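Local coordinates for protein geranyltranstransferase (PDB 2H8O) that probably catalyses the condensation of geranyl diphosphate with isopentenyl diphosphate to give farnesyl diphosphate, as a dimeric, all-helical polyprenyl synthase, at residues 75-80 with 140-146; 105-110 with 170-174; 246-250 with 312-316. All coordinates share one frame; numbering follows the deposited sequence.

Overall arrangement
From the N terminus, the chain first runs through helix 71-82, which supplies 75-80, and then helix 104-125, which supplies 105-110. Contact 1 closes when 140-146, which starts at the end of the small hairpin's second strand, returns to helix 71-82. Contact 2 closes later, when the loop between helices 148-167 and 175-189 reaches helix 104-125; the two closures therefore cross rather than nest, their centres about 27 Å apart. Contact 3 follows in series, joining helix 241-267 to the end of helix 295-312 and the turn that leads to helix 321-331. Contacts 1 and 3 lie on opposite sides of the chain's centre, about 38 Å between centres, and none of the three touches another.

Contact 1: 75-80 with 140-146; sequences EAMRHG and PTVHRKF
A76 and F146 form the compact end of this contact, where the short helix 142-145 packs on helix 71-82 in the all-helical isoprenoid synthase fold. The A76 methyl sits over the centre of the F146 ring as a CH-pi contact, CB lying 3.8 Å from the centroid and 6° off the normal, while H79 CB meets the edge of the same ring. F146 CG is anti to its own carbonyl carbon (chi1 -61°), which lays the ring against the helix backbone at E75 and A76. V142 wedges in alongside: CG1 is 4.0 Å from A76 CB, and CG2 lies 3.8 Å from both G80 N and G80 CA, close against the backbone of a residue without a side chain. The outer side is looser, and there E75 and P140 contribute little. K145 is exposed, but its CD packs over one face of the H79 imidazole, 3.5 Å from the ring centroid. T141, turned away from helix 71-82, bonds through OG1 to D133 O, and H143 touches D126, placing the segment close to the aspartate-rich stretch, which in this family probably binds magnesium and diphosphate. One polar bond joins the two segments: H79 NE2 donates to P140 O at 2.8 Å, the N-H···O angle 167°, with the acceptor in the imidazole plane.

Contact 2: 105-110 with 170-174; sequences EAGLHV and DNPLA
The H109 imidazole carries the D170 carbonyl over one face, and the N171 amide lies nearly parallel to the ring, the planes only 5° apart, and runs the opposite way. D170 O stands 3.3 Å from H109 NE2, offset toward the ring's rim, and the angle is too poor for a hydrogen bond. The contact lies in the all-helical isoprenoid synthase fold, where the loop between helices 148-167 and 175-189 crosses helix 104-125, and P172 centres an inverse gamma turn in that loop. H109 is held from its own helix: ND1 donates to E105 O at 3.0 Å, a bent bond reaching the oxygen from above the carbonyl plane, on the face opposite to the one used by H109 N. With CG anti to the backbone N (chi1 -179°), the N171 amide is put alongside A106, H109 and V110. Its ND2 bonds to I166 O and brushes V110 CG2, whereas OD1, 3.3 Å from A106 CA, is buried without a polar partner in the model. The A106 methyl also meets P172 O, at 3.6 Å, with I236 of helix 211-237 packing nearby. Toward solvent, the extended E105 chain lies roughly perpendicular to P172, its OE1 3.7 Å from P172 CG. Two waters bridge the polar groups on the exposed side. One donates to D170 OD2 and makes a longer bond with H109 NE2; the other donates both its hydrogens, to E105 OE2 at 2.8 Å and to D170 O at 2.6 Å.

Contact 3: 246-250 with 312-316; sequences RLRLF and LLAPY
R246 reaches from helix 241-267 to the carbonyl of L312, with CB pointing at the turn. CG, placed anti to the backbone N (chi1 -179°), comes 3.6 Å from L312 O. CD is closer still to that oxygen, at 3.1 Å, and on another side abuts the edge of the Y316 ring, 3.8 Å from CE2. The chain then bends at chi3 (-60°); NE and CZ skirt the same oxygen, and the guanidinium folds back round the carbonyl so that NH1 donates to L312 O at 2.8 Å with an N-H···O angle of 160°. The oxygen lies near the guanidinium plane, and P315 CG rests above one face of that group, toward its rim. L312 lies at the C-terminal end of helix 295-312, where the positive charge would probably suit the negative end of the helix dipole. In the all-helical polyprenyl synthase fold, the turn that follows leads into helix 321-331; L312 and L313, at the helix end and the start of the turn, pack on helix 241-267. L312 CD1 lies against the helix backbone, 3.6 Å from F250 N, while CD2 meets L249 CD1. L313 stands nearly perpendicular to F250 and lays CD1 over one face of the ring as a CH-pi contact, 3.8 Å from the centroid. L323 of helix 321-331 touches both of these side chains. Y316 aims its hydroxyl back at helix 241-267, where OH is hydrogen-bonded to E243 OE2 and lies 4.3 Å from L247 CD2.

Contact 1: 75-80 with 140-146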
# COMPACT_ATOMS: atom_id res chain seq x y z
N GLU A 75 13.46 -8.65 -9.18
CA GLU A 75 14.52 -7.88 -9.86
C GLU A 75 14.05 -6.47 -10.24
O GLU A 75 14.81 -5.51 -10.14
CB GLU A 75 14.98 -8.65 -11.11
CG GLU A 75 15.82 -9.87 -10.79
CD GLU A 75 16.20 -10.67 -12.02
OE1 GLU A 75 15.90 -10.24 -13.16
OE2 GLU A 75 16.81 -11.77 -11.86
N ALA A 76 12.80 -6.35 -10.68
CA ALA A 76 12.22 -5.06 -11.06
C ALA A 76 12.11 -4.14 -9.85
O ALA A 76 12.41 -2.94 -9.95
CB ALA A 76 10.85 -5.26 -11.74
N MET A 77 11.69 -4.71 -8.72
CA MET A 77 11.63 -3.97 -7.45
C MET A 77 13.03 -3.47 -7.07
O MET A 77 13.19 -2.32 -6.71
CB MET A 77 11.04 -4.82 -6.31
CG MET A 77 9.58 -5.27 -6.53
SD MET A 77 8.98 -6.58 -5.36
CE MET A 77 8.94 -5.63 -3.82
N ARG A 78 14.03 -4.36 -7.12
CA ARG A 78 15.40 -3.96 -6.82
C ARG A 78 15.89 -2.85 -7.74
O ARG A 78 16.57 -1.91 -7.30
CB ARG A 78 16.34 -5.14 -6.92
CG ARG A 78 16.15 -6.22 -5.87
CD ARG A 78 17.04 -7.41 -6.19
NE ARG A 78 16.79 -8.53 -5.28
CZ ARG A 78 16.83 -9.81 -5.62
NH1 ARG A 78 16.59 -10.73 -4.69
NH2 ARG A 78 17.13 -10.20 -6.86
N HIS A 79 15.53 -2.94 -9.02
CA HIS A 79 15.92 -1.92 -10.00
C HIS A 79 15.30 -0.58 -9.61
O HIS A 79 15.95 0.46 -9.66
CB HIS A 79 15.52 -2.32 -11.42
CG HIS A 79 16.14 -1.44 -12.47
ND1 HIS A 79 17.47 -1.52 -12.81
CD2 HIS A 79 15.62 -0.42 -13.20
CE1 HIS A 79 17.73 -0.61 -13.74
NE2 HIS A 79 16.63 0.06 -14.00
N GLY A 80 14.03 -0.61 -9.21
CA GLY A 80 13.33 0.59 -8.79
C GLY A 80 14.00 1.25 -7.59
O GLY A 80 14.13 2.47 -7.52
N PRO A 140 18.06 2.86 -17.38
CA PRO A 140 16.71 2.67 -17.91
C PRO A 140 15.71 2.64 -16.76
O PRO A 140 16.01 2.17 -15.67
CB PRO A 140 16.78 1.30 -18.59
CG PRO A 140 17.97 0.63 -17.99
CD PRO A 140 18.92 1.71 -17.65
N THR A 141 14.54 3.20 -17.01
CA THR A 141 13.46 3.09 -16.06
C THR A 141 12.94 1.65 -16.01
O THR A 141 13.22 0.83 -16.86
CB THR A 141 12.35 4.07 -16.40
OG1 THR A 141 12.04 3.97 -17.78
CG2 THR A 141 12.77 5.51 -16.09
N VAL A 142 12.17 1.34 -14.97
CA VAL A 142 11.76 -0.05 -14.77
C VAL A 142 10.95 -0.57 -15.95
O VAL A 142 11.15 -1.71 -16.37
CB VAL A 142 11.00 -0.24 -13.42
CG1 VAL A 142 10.41 -1.65 -13.32
CG2 VAL A 142 11.95 0.03 -12.27
N HIS A 143 10.05 0.24 -16.52
CA HIS A 143 9.20 -0.25 -17.63
C HIS A 143 10.01 -0.46 -18.91
O HIS A 143 9.63 -1.27 -19.76
CB HIS A 143 7.98 0.65 -17.91
CG HIS A 143 8.33 2.05 -18.29
ND1 HIS A 143 8.62 3.01 -17.34
CD2 HIS A 143 8.46 2.67 -19.50
CE1 HIS A 143 8.91 4.15 -17.94
NE2 HIS A 143 8.82 3.97 -19.25
N ARG A 144 11.13 0.25 -19.04
CA ARG A 144 12.04 0.09 -20.18
C ARG A 144 12.91 -1.15 -20.04
O ARG A 144 13.07 -1.91 -20.99
CB ARG A 144 12.89 1.34 -20.36
CG ARG A 144 12.07 2.56 -20.71
CD ARG A 144 11.76 2.61 -22.18
NE ARG A 144 12.99 2.84 -22.93
CZ ARG A 144 13.08 2.89 -24.26
NH1 ARG A 144 11.99 2.73 -25.01
NH2 ARG A 144 14.25 3.10 -24.83
N LYS A 145 13.48 -1.37 -18.86
CA LYS A 145 14.32 -2.55 -18.61
C LYS A 145 13.51 -3.86 -18.56
O LYS A 145 13.98 -4.92 -18.99
CB LYS A 145 15.12 -2.35 -17.32
CG LYS A 145 16.06 -3.50 -16.98
CD LYS A 145 17.04 -3.11 -15.89
CE LYS A 145 18.04 -4.25 -15.61
NZ LYS A 145 19.11 -4.36 -16.65
N PHE A 146 12.29 -3.78 -18.04
CA PHE A 146 11.37 -4.92 -17.95
C PHE A 146 10.24 -4.66 -18.94
O PHE A 146 10.45 -4.71 -20.16
CB PHE A 146 10.91 -5.12 -16.49
CG PHE A 146 12.06 -5.42 -15.56
CD1 PHE A 146 12.43 -6.72 -15.29
CD2 PHE A 146 12.83 -4.39 -15.04
CE1 PHE A 146 13.52 -7.00 -14.48
CE2 PHE A 146 13.92 -4.65 -14.23
CZ PHE A 146 14.26 -5.97 -13.94

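Contact 2: 105-110 with 170-174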
# COMPACT_ATOMS: atom_id res chain seq x y z
N GLU A 105 17.66 1.04 15.30
CA GLU A 105 17.27 -0.08 14.45
C GLU A 105 15.86 0.14 13.95
O GLU A 105 15.56 -0.11 12.79
CB GLU A 105 17.39 -1.43 15.19
CG GLU A 105 17.14 -2.65 14.31
CD GLU A 105 17.33 -3.98 15.04
OE1 GLU A 105 17.55 -3.99 16.28
OE2 GLU A 105 17.29 -5.03 14.35
N ALA A 106 14.98 0.62 14.83
CA ALA A 106 13.61 0.96 14.39
C ALA A 106 13.65 2.09 13.36
O ALA A 106 12.96 2.06 12.33
CB ALA A 106 12.77 1.31 15.59
N GLY A 107 14.50 3.08 13.62
CA GLY A 107 14.73 4.16 12.65
C GLY A 107 15.17 3.67 11.28
O GLY A 107 14.68 4.14 10.24
N LEU A 108 16.09 2.71 11.27
CA LEU A 108 16.58 2.13 10.02
C LEU A 108 15.46 1.39 9.27
O LEU A 108 15.32 1.53 8.05
CB LEU A 108 17.75 1.20 10.30
CG LEU A 108 18.49 0.68 9.09
CD1 LEU A 108 19.21 1.81 8.36
CD2 LEU A 108 19.47 -0.41 9.49
N HIS A 109 14.66 0.61 10.00
CA HIS A 109 13.55 -0.14 9.37
C HIS A 109 12.51 0.80 8.81
O HIS A 109 12.07 0.63 7.68
CB HIS A 109 12.93 -1.11 10.38
CG HIS A 109 13.68 -2.39 10.47
ND1 HIS A 109 14.97 -2.46 10.96
CD2 HIS A 109 13.38 -3.63 10.04
CE1 HIS A 109 15.42 -3.70 10.84
NE2 HIS A 109 14.47 -4.43 10.29
N VAL A 110 12.12 1.81 9.60
CA VAL A 110 11.12 2.79 9.10
C VAL A 110 11.66 3.60 7.93
O VAL A 110 10.93 3.85 6.96
CB VAL A 110 10.61 3.68 10.23
CG1 VAL A 110 9.66 4.74 9.70
CG2 VAL A 110 9.94 2.80 11.28
N ASP A 170 10.22 -7.88 13.02
CA ASP A 170 11.66 -7.57 13.00
C ASP A 170 11.98 -6.07 13.02
O ASP A 170 13.16 -5.69 13.05
CB ASP A 170 12.39 -8.29 11.86
CG ASP A 170 12.00 -7.82 10.51
OD1 ASP A 170 11.16 -6.89 10.41
OD2 ASP A 170 12.54 -8.38 9.52
N ASN A 171 10.94 -5.23 13.02
CA ASN A 171 11.07 -3.82 13.36
C ASN A 171 10.88 -3.71 14.86
O ASN A 171 9.77 -3.95 15.36
CB ASN A 171 10.00 -2.99 12.64
CG ASN A 171 10.12 -1.50 12.94
OD1 ASN A 171 11.13 -1.06 13.49
ND2 ASN A 171 9.09 -0.73 12.59
N PRO A 172 11.96 -3.40 15.61
CA PRO A 172 11.85 -3.43 17.07
C PRO A 172 11.17 -2.19 17.60
O PRO A 172 11.84 -1.23 17.98
CB PRO A 172 13.31 -3.53 17.54
CG PRO A 172 14.07 -2.80 16.49
CD PRO A 172 13.33 -3.02 15.18
N LEU A 173 9.83 -2.20 17.58
CA LEU A 173 9.02 -1.04 17.90
C LEU A 173 7.64 -1.50 18.42
O LEU A 173 7.06 -2.44 17.89
CB LEU A 173 8.86 -0.18 16.66
CG LEU A 173 8.23 1.19 16.80
CD1 LEU A 173 9.09 2.07 17.71
CD2 LEU A 173 8.06 1.81 15.41
N ALA A 174 7.14 -0.85 19.47
CA ALA A 174 5.86 -1.24 20.07
C ALA A 174 4.73 -1.11 19.06
O ALA A 174 4.77 -0.24 18.19
CB ALA A 174 5.56 -0.39 21.30
O HOH W 1 15.26 -6.87 14.05
O HOH W 2 15.29 -7.38 9.10

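Contact 3: 246-250 with 312-316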
# COMPACT_ATOMS: atom_id res chain seq x y z
N ARG A 246 6.61 19.56 16.89
CA ARG A 246 7.84 20.29 16.56
C ARG A 246 8.53 19.62 15.36
O ARG A 246 8.93 20.29 14.39
CB ARG A 246 8.78 20.32 17.77
CG ARG A 246 10.09 21.07 17.53
CD ARG A 246 10.86 21.32 18.84
NE ARG A 246 10.03 22.13 19.76
CZ ARG A 246 9.93 23.46 19.76
NH1 ARG A 246 10.63 24.22 18.93
NH2 ARG A 246 9.11 24.06 20.62
N LEU A 247 8.69 18.30 15.43
CA LEU A 247 9.37 17.59 14.33
C LEU A 247 8.55 17.60 13.04
O LEU A 247 9.12 17.73 11.96
CB LEU A 247 9.81 16.18 14.74
CG LEU A 247 11.23 16.09 15.32
CD1 LEU A 247 12.28 16.36 14.25
CD2 LEU A 247 11.44 17.03 16.50
N ARG A 248 7.23 17.47 13.15
CA ARG A 248 6.34 17.68 12.00
C ARG A 248 6.56 19.06 11.33
O ARG A 248 6.77 19.20 10.07
CB ARG A 248 4.88 17.49 12.45
CG ARG A 248 3.86 17.54 11.34
CD ARG A 248 2.45 17.55 11.91
NE ARG A 248 1.41 17.78 10.91
CZ ARG A 248 0.90 16.85 10.11
NH1 ARG A 248 1.33 15.60 10.17
NH2 ARG A 248 -0.06 17.17 9.24
N LEU A 249 6.53 20.10 12.14
CA LEU A 249 6.73 21.43 11.61
C LEU A 249 8.10 21.55 10.94
O LEU A 249 8.22 22.15 9.86
CB LEU A 249 6.60 22.48 12.71
CG LEU A 249 5.28 22.89 13.31
CD1 LEU A 249 5.56 24.10 14.18
CD2 LEU A 249 4.25 23.24 12.25
N PHE A 250 9.12 20.99 11.57
CA PHE A 250 10.46 20.97 10.98
C PHE A 250 10.41 20.29 9.60
O PHE A 250 10.97 20.78 8.61
CB PHE A 250 11.46 20.26 11.90
CG PHE A 250 12.85 20.19 11.33
CD1 PHE A 250 13.72 21.27 11.42
CD2 PHE A 250 13.28 19.05 10.68
CE1 PHE A 250 15.01 21.18 10.89
CE2 PHE A 250 14.55 18.98 10.13
CZ PHE A 250 15.41 20.03 10.24
N LEU A 312 13.38 25.95 15.15
CA LEU A 312 12.55 24.89 15.70
C LEU A 312 13.35 23.89 16.50
O LEU A 312 12.85 23.33 17.46
CB LEU A 312 11.78 24.14 14.60
CG LEU A 312 10.58 24.89 14.03
CD1 LEU A 312 10.13 24.29 12.67
CD2 LEU A 312 9.43 24.87 15.04
N LEU A 313 14.59 23.65 16.09
CA LEU A 313 15.41 22.65 16.76
C LEU A 313 16.39 23.23 17.76
O LEU A 313 17.20 22.48 18.34
CB LEU A 313 16.17 21.82 15.73
CG LEU A 313 15.28 21.04 14.75
CD1 LEU A 313 16.14 20.01 13.96
CD2 LEU A 313 14.08 20.36 15.43
N ALA A 314 16.32 24.54 17.99
CA ALA A 314 17.18 25.22 18.94
C ALA A 314 17.22 24.54 20.30
O ALA A 314 18.30 24.43 20.90
CB ALA A 314 16.72 26.67 19.11
N PRO A 315 16.06 24.08 20.81
CA PRO A 315 16.10 23.53 22.18
C PRO A 315 16.98 22.29 22.37
O PRO A 315 17.34 21.98 23.50
CB PRO A 315 14.63 23.18 22.45
CG PRO A 315 13.85 24.05 21.54
CD PRO A 315 14.68 24.11 20.29
N TYR A 316 17.32 21.60 21.28
CA TYR A 316 18.16 20.41 21.35
C TYR A 316 19.66 20.70 21.29
O TYR A 316 20.45 19.78 21.41
CB TYR A 316 17.79 19.42 20.24
CG TYR A 316 16.34 19.02 20.32
CD1 TYR A 316 15.92 18.00 21.18
CD2 TYR A 316 15.39 19.69 19.57
CE1 TYR A 316 14.57 17.67 21.27
CE2 TYR A 316 14.05 19.36 19.65
CZ TYR A 316 13.65 18.36 20.51
OH TYR A 316 12.30 18.06 20.56